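Poly-beta-1,6-N-acetyl-D-glucosamine N-deacetylase (Aggregatibacter actinomycetemcomitans, PDB 4U10) probably removes N-acetyl groups from poly-beta-1,6-N-acetyl-D-glucosamine as a zinc-binding hydrolase of the polysaccharide deacetylase family, the present chain being its deacetylase domain. Local coordinates at residues 98-101 with 102-105; 187-190 with 191-195; 252-255 with 256-260. All blocks are in the same frame, centred on the assembly; numbering follows the deposited sequence.

Interaction 1 (98-101 with 102-105)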
loop_
_atom_site.group_PDB
_atom_site.type_symbol
_atom_site.label_atom_id
_atom_site.label_comp_id
_atom_site.label_asym_id
_atom_site.label_seq_id
_atom_site.Cartn_x
_atom_site.Cartn_y
_atom_site.Cartn_z
ATOM N N ALA A 98 -1.043 -2.171 -3.450
ATOM C CA ALA A 98 -2.208 -1.452 -3.001
ATOM C C ALA A 98 -2.552 -0.220 -3.865
ATOM O O ALA A 98 -2.234 0.956 -3.549
ATOM C CB ALA A 98 -2.056 -1.094 -1.546
ATOM N N PRO A 99 -3.232 -0.502 -4.992
ATOM C CA PRO A 99 -3.644 0.613 -5.826
ATOM C C PRO A 99 -4.890 1.358 -5.299
ATOM O O PRO A 99 -5.819 0.762 -4.768
ATOM C CB PRO A 99 -3.910 -0.089 -7.170
ATOM C CG PRO A 99 -4.573 -1.406 -6.703
ATOM C CD PRO A 99 -3.708 -1.792 -5.507
ATOM N N VAL A 100 -4.922 2.686 -5.443
ATOM C CA VAL A 100 -6.112 3.393 -5.165
ATOM C C VAL A 100 -7.154 3.043 -6.224
ATOM O O VAL A 100 -6.960 3.319 -7.391
ATOM C CB VAL A 100 -5.853 4.888 -5.158
ATOM C CG1 VAL A 100 -7.167 5.623 -4.874
ATOM C CG2 VAL A 100 -4.784 5.259 -4.106
ATOM N N SER A 101 -8.252 2.390 -5.855
ATOM C CA SER A 101 -9.194 1.883 -6.867
ATOM C C SER A 101 -9.951 2.899 -7.724
ATOM O O SER A 101 -10.247 2.609 -8.888
ATOM C CB SER A 101 -10.091 0.824 -6.257
ATOM O OG SER A 101 -10.694 1.214 -5.028
ATOM N N SER A 102 -10.293 4.101 -7.209
ATOM C CA SER A 102 -10.955 5.106 -8.104
ATOM C C SER A 102 -9.969 5.648 -9.192
ATOM O O SER A 102 -10.376 6.148 -10.265
ATOM C CB SER A 102 -11.545 6.259 -7.297
ATOM O OG SER A 102 -10.584 7.148 -6.832
ATOM N N TRP A 103 -8.668 5.625 -8.899
ATOM C CA TRP A 103 -7.661 6.016 -9.883
ATOM C C TRP A 103 -7.689 4.983 -11.028
ATOM O O TRP A 103 -7.853 5.334 -12.199
ATOM C CB TRP A 103 -6.261 6.171 -9.241
ATOM C CG TRP A 103 -6.178 7.240 -8.277
ATOM C CD1 TRP A 103 -7.158 8.222 -8.028
ATOM C CD2 TRP A 103 -5.086 7.537 -7.406
ATOM N NE1 TRP A 103 -6.705 9.066 -7.052
ATOM C CE2 TRP A 103 -5.448 8.665 -6.652
ATOM C CE3 TRP A 103 -3.835 6.925 -7.162
ATOM C CZ2 TRP A 103 -4.605 9.220 -5.709
ATOM C CZ3 TRP A 103 -3.000 7.475 -6.208
ATOM C CH2 TRP A 103 -3.369 8.611 -5.517
ATOM N N LEU A 104 -7.636 3.708 -10.689
ATOM C CA LEU A 104 -7.716 2.660 -11.693
ATOM C C LEU A 104 -9.043 2.675 -12.459
ATOM O O LEU A 104 -9.095 2.347 -13.635
ATOM C CB LEU A 104 -7.484 1.301 -11.084
ATOM C CG LEU A 104 -5.972 0.991 -10.884
ATOM C CD1 LEU A 104 -5.167 2.110 -10.236
ATOM C CD2 LEU A 104 -5.824 -0.278 -10.103
ATOM N N ASP A 105 -10.123 3.020 -11.761
ATOM C CA ASP A 105 -11.462 3.071 -12.357
ATOM C C ASP A 105 -11.734 4.297 -13.244
ATOM O O ASP A 105 -12.782 4.390 -13.863
ATOM C CB ASP A 105 -12.528 3.034 -11.256
ATOM C CG ASP A 105 -12.835 1.647 -10.757
ATOM O OD1 ASP A 105 -12.418 0.662 -11.350
ATOM O OD2 ASP A 105 -13.506 1.546 -9.701
#

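Interaction 2 (187-190 with 191-195)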
loop_
_atom_site.group_PDB
_atom_site.type_symbol
_atom_site.label_atom_id
_atom_site.label_comp_id
_atom_site.label_asym_id
_atom_site.label_seq_id
_atom_site.Cartn_x
_atom_site.Cartn_y
_atom_site.Cartn_z
ATOM N N ASP A 187 -16.761 4.306 1.310
ATOM C CA ASP A 187 -15.582 4.359 0.437
ATOM C C ASP A 187 -14.860 3.008 0.451
ATOM O O ASP A 187 -14.553 2.489 -0.599
ATOM C CB ASP A 187 -14.612 5.451 0.861
ATOM C CG ASP A 187 -13.428 5.554 -0.079
ATOM O OD1 ASP A 187 -12.473 4.808 0.198
ATOM O OD2 ASP A 187 -13.517 6.306 -1.084
ATOM N N PHE A 188 -14.591 2.467 1.639
ATOM C CA PHE A 188 -13.958 1.164 1.755
ATOM C C PHE A 188 -14.726 0.044 1.122
ATOM O O PHE A 188 -14.151 -0.843 0.507
ATOM C CB PHE A 188 -13.617 0.806 3.210
ATOM C CG PHE A 188 -12.750 1.816 3.907
ATOM C CD1 PHE A 188 -12.040 2.767 3.188
ATOM C CD2 PHE A 188 -12.563 1.756 5.292
ATOM C CE1 PHE A 188 -11.263 3.675 3.786
ATOM C CE2 PHE A 188 -11.765 2.671 5.927
ATOM C CZ PHE A 188 -11.073 3.639 5.168
ATOM N N SER A 189 -16.027 0.027 1.320
ATOM C CA SER A 189 -16.876 -0.946 0.703
ATOM C C SER A 189 -16.903 -0.831 -0.850
ATOM O O SER A 189 -16.827 -1.837 -1.534
ATOM C CB SER A 189 -18.275 -0.824 1.279
ATOM O OG SER A 189 -19.187 -1.361 0.374
ATOM N N ARG A 190 -16.931 0.376 -1.413
ATOM C CA ARG A 190 -16.766 0.503 -2.873
ATOM C C ARG A 190 -15.403 0.021 -3.391
ATOM O O ARG A 190 -15.299 -0.506 -4.481
ATOM C CB ARG A 190 -16.922 1.956 -3.339
ATOM C CG ARG A 190 -18.297 2.577 -3.131
ATOM C CD ARG A 190 -18.185 4.092 -3.401
ATOM N NE ARG A 190 -19.241 4.762 -2.701
ATOM C CZ ARG A 190 -19.187 5.926 -2.062
ATOM N NH1 ARG A 190 -18.078 6.660 -2.034
ATOM N NH2 ARG A 190 -20.318 6.373 -1.446
ATOM N N SER A 191 -14.338 0.282 -2.648
ATOM C CA SER A 191 -13.027 -0.203 -2.990
ATOM C C SER A 191 -12.966 -1.743 -3.061
ATOM O O SER A 191 -12.421 -2.314 -4.030
ATOM C CB SER A 191 -11.972 0.379 -2.056
ATOM O OG SER A 191 -10.671 -0.119 -2.285
ATOM N N SER A 192 -13.460 -2.394 -2.025
ATOM C CA SER A 192 -13.567 -3.870 -2.002
ATOM C C SER A 192 -14.305 -4.380 -3.249
ATOM O O SER A 192 -13.861 -5.292 -3.894
ATOM C CB SER A 192 -14.378 -4.292 -0.786
ATOM O OG SER A 192 -14.418 -5.703 -0.687
ATOM N N LYS A 193 -15.472 -3.817 -3.549
ATOM C CA LYS A 193 -16.236 -4.247 -4.735
ATOM C C LYS A 193 -15.526 -3.912 -6.025
ATOM O O LYS A 193 -15.500 -4.734 -6.910
ATOM C CB LYS A 193 -17.626 -3.638 -4.795
ATOM C CG LYS A 193 -18.541 -3.964 -3.611
ATOM C CD LYS A 193 -19.590 -2.837 -3.447
ATOM C CE LYS A 193 -20.650 -3.056 -2.377
ATOM N NZ LYS A 193 -20.899 -4.487 -2.072
ATOM N N SER A 194 -14.983 -2.698 -6.148
ATOM C CA SER A 194 -14.155 -2.334 -7.345
ATOM C C SER A 194 -13.003 -3.298 -7.645
ATOM O O SER A 194 -12.800 -3.689 -8.782
ATOM C CB SER A 194 -13.600 -0.925 -7.161
ATOM O OG SER A 194 -12.652 -0.537 -8.112
ATOM N N ILE A 195 -12.225 -3.648 -6.633
ATOM C CA ILE A 195 -11.184 -4.635 -6.795
ATOM C C ILE A 195 -11.751 -6.044 -7.077
ATOM O O ILE A 195 -11.249 -6.759 -7.968
ATOM C CB ILE A 195 -10.263 -4.672 -5.531
ATOM C CG1 ILE A 195 -9.415 -3.381 -5.445
ATOM C CG2 ILE A 195 -9.363 -5.906 -5.520
ATOM C CD1 ILE A 195 -8.867 -3.149 -4.004
#

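Interaction 3 (252-255 with 256-260)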
loop_
_atom_site.group_PDB
_atom_site.type_symbol
_atom_site.label_atom_id
_atom_site.label_comp_id
_atom_site.label_asym_id
_atom_site.label_seq_id
_atom_site.Cartn_x
_atom_site.Cartn_y
_atom_site.Cartn_z
ATOM N N THR A 252 14.939 7.084 -0.584
ATOM C CA THR A 252 16.263 7.051 -1.231
ATOM C C THR A 252 17.422 7.001 -0.269
ATOM O O THR A 252 18.505 6.725 -0.735
ATOM C CB THR A 252 16.531 8.266 -2.078
ATOM O OG1 THR A 252 16.329 9.379 -1.249
ATOM C CG2 THR A 252 15.625 8.339 -3.257
ATOM N N GLU A 253 17.226 7.297 1.018
ATOM C CA GLU A 253 18.295 7.148 2.048
ATOM C C GLU A 253 18.247 5.841 2.812
ATOM O O GLU A 253 19.010 5.631 3.759
ATOM C CB GLU A 253 18.262 8.263 3.092
ATOM C CG GLU A 253 19.109 9.469 2.728
ATOM C CD GLU A 253 18.409 10.386 1.758
ATOM O OE1 GLU A 253 18.124 11.563 2.135
ATOM O OE2 GLU A 253 18.133 9.924 0.616
ATOM N N THR A 254 17.377 4.943 2.400
ATOM C CA THR A 254 17.312 3.669 3.054
ATOM C C THR A 254 18.457 2.771 2.521
ATOM O O THR A 254 18.386 2.214 1.430
ATOM C CB THR A 254 15.944 2.968 2.889
ATOM O OG1 THR A 254 14.889 3.866 3.233
ATOM C CG2 THR A 254 15.895 1.709 3.821
ATOM N N GLY A 255 19.511 2.670 3.326
ATOM C CA GLY A 255 20.634 1.784 3.045
ATOM C C GLY A 255 20.520 0.506 3.831
ATOM O O GLY A 255 19.530 0.275 4.539
ATOM N N PHE A 256 21.527 -0.343 3.703
ATOM C CA PHE A 256 21.489 -1.647 4.384
ATOM C C PHE A 256 21.377 -1.533 5.936
ATOM O O PHE A 256 20.643 -2.306 6.617
ATOM C CB PHE A 256 22.717 -2.454 3.995
ATOM C CG PHE A 256 22.832 -2.714 2.516
ATOM C CD1 PHE A 256 21.710 -2.644 1.674
ATOM C CD2 PHE A 256 24.048 -3.094 1.965
ATOM C CE1 PHE A 256 21.821 -2.891 0.335
ATOM C CE2 PHE A 256 24.148 -3.372 0.610
ATOM C CZ PHE A 256 23.034 -3.266 -0.205
ATOM N N SER A 257 22.063 -0.569 6.524
ATOM C CA SER A 257 22.069 -0.541 8.002
ATOM C C SER A 257 20.664 -0.198 8.525
ATOM O O SER A 257 20.182 -0.777 9.525
ATOM C CB SER A 257 23.098 0.429 8.517
ATOM O OG SER A 257 22.756 1.726 8.115
ATOM N N THR A 258 19.998 0.720 7.821
ATOM C CA THR A 258 18.592 1.044 8.082
ATOM C C THR A 258 17.705 -0.227 8.020
ATOM O O THR A 258 16.951 -0.533 8.948
ATOM C CB THR A 258 18.066 2.073 7.058
ATOM O OG1 THR A 258 19.062 3.063 6.785
ATOM C CG2 THR A 258 16.826 2.768 7.553
ATOM N N ILE A 259 17.802 -0.973 6.929
ATOM C CA ILE A 259 16.964 -2.165 6.761
ATOM C C ILE A 259 17.300 -3.192 7.819
ATOM O O ILE A 259 16.407 -3.818 8.383
ATOM C CB ILE A 259 17.084 -2.775 5.341
ATOM C CG1 ILE A 259 16.406 -1.852 4.334
ATOM C CG2 ILE A 259 16.437 -4.158 5.244
ATOM C CD1 ILE A 259 16.658 -2.229 2.896
ATOM N N LYS A 260 18.588 -3.368 8.084
ATOM C CA LYS A 260 19.037 -4.321 9.090
ATOM C C LYS A 260 18.535 -3.978 10.473
ATOM O O LYS A 260 18.025 -4.834 11.183
ATOM C CB LYS A 260 20.562 -4.389 9.127
ATOM C CG LYS A 260 21.093 -5.248 10.263
ATOM C CD LYS A 260 22.603 -5.436 10.178
ATOM C CE LYS A 260 23.061 -6.574 11.086
ATOM N NZ LYS A 260 24.535 -6.518 11.286
#

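Interaction 1 (98-101 with 102-105)
Val100 lies over one face of the Trp103 indole, three residues further on. Its CB is 3.5 Å from Trp103 CE3 and sits above the plane of the ring. The two methyls divide the ring between them. CG2 makes a CH-pi contact with the six-membered ring, 3.7 Å from the centroid and 19° off the normal. CG1 lies over the five-membered ring, 3.9 Å from Trp103 CG. The Val100 torsion explains this split: CG1 is anti to the backbone N (chi1 179°), while CG2 stays beside that N.

Pro99 meets Leu104 obliquely, with CB 3.5 Å from Leu104 CD2. The Leu104 side chain continues onto Trp127 and Val130 of helix 127-135.

The arrangement is a strand-to-helix turn. Strand 95-99 of the central sheet ends here, Val100 takes the N-cap position, and a short helix follows. The Val100 carbonyl receives two weak hydrogen bonds, from Trp103 N and Leu104 N. The next bond is shorter, from Asp105 N to Ser101 O at 2.9 Å.

This turn lies beside a metal site of the deacetylase domain. The Val100 side chain touches His144 and His149, which bind zinc together with Asp75, and it is about 5 Å from a zinc ion. The Trp103 ring also meets those of His149, Tyr114 and Phe124. Ser101 OG and Ser102 OG both bond to Asp146, the former through the carboxylate and the latter through the backbone carbonyl.

Interaction 2 (187-190 with 191-195)
Four successive backbone hydrogen bonds, from Ser191, Ser192, Lys193 and Ser194 N to the carbonyls of Asp187, Phe188, Ser189 and Arg190, give the regular i to i+4 pattern of an alpha helix. The bond from Ser194 N to Arg190 O is the shortest of them, at 2.8 Å.

The one direct side-chain meeting is between Ser189 and Lys193, one turn apart. The Lys193 chain runs past the Ser189 carbonyl, with CG 3.4 Å from Ser189 O. Its CE then reaches 3.5 Å from Ser189 OG. The contact is made by the lysine methylenes, and the chain bends at its last torsion (chi4 -25°). Lys193 is exposed here and Ser189 partly so.

Several buried side chains here are polar. Asp187 receives the backbone N-H groups of Asp146 and Asn147, one on each carboxylate oxygen, two bonds that tie the helix to the loop just before the zinc ligand His149. Ser191 OG bonds to the hydroxyl of Ser143; Ser192 OG bonds to Lys202 NZ.

Helix 177-199 also packs against two neighbouring helices. Phe188 rests on Ala220 and Ala221 of helix 215-222. Ser194 and Ile195 touch Trp127 of helix 127-135.

Interaction 3 (252-255 with 256-260)
Thr254 places its methyl against the first turn of the following helix. CG2 is 3.6 Å from Ile259 CG1 and 3.9 Å from Thr258 CB, and the Thr254 side chain crosses both partners at about a right angle. The methyl points there because CG2 is anti to the backbone N, with OG1 beside that N (chi1 -50°). Thr258 also borders the Gly255 backbone: its CB is 3.4 Å from Gly255 O, and its OG1 lies 3.5 Å from Gly255 N.

The motif is a helix N-terminus. Gly255 is the N-cap residue of helix 256-263. Having no side chain, it offers no capping group of its own. Its carbonyl accepts the first i to i+4 bond, from Ile259 N at 3.2 Å. The N-H is nearly straight on (165°), and the donor lies in the carbonyl plane. Lys260 N bonds to Phe256 O in the next step.

The loop ahead of the helix is held by polar contacts. Thr254 OG1 bonds to Asp251 N, and Glu253 N to the Asp251 carboxylate. Thr252 OG1 donates to Glu253 OE2 at 2.7 Å, on the syn side but tilted out of the carboxylate plane.

Further out lies helix 31-42. His37 NE2 bonds to the Thr254 carbonyl, and the Ile259 side chain touches His37 and Trp40. The Phe256 ring stacks on Trp40. The Phe256 side chain is about 9 Å from a bound zinc ion.

How the interactions relate
The three contacts follow in series along the chain, none nested in or crossing another. Interactions 1 and 3 each form where a strand or loop passes into a helix; interaction 2 lies within one helix, and none closes a long loop. Interaction 1 comes first, where the chain leaves the sheet at the end of strand 95-99. Interaction 2 follows within helix 177-199. These two touch, with centres 10 Å apart: Asp105 OD2 lies 2.8 Å from Ser194 OG, and Ser101 OG lies 3.0 Å from Ser191 OG, both probable hydrogen bonds. The long helix is thereby tied to the strand end near the His144 and His149 zinc site. Interaction 3, across the chain's centre, starts the last helix, which lies against helix 31-42.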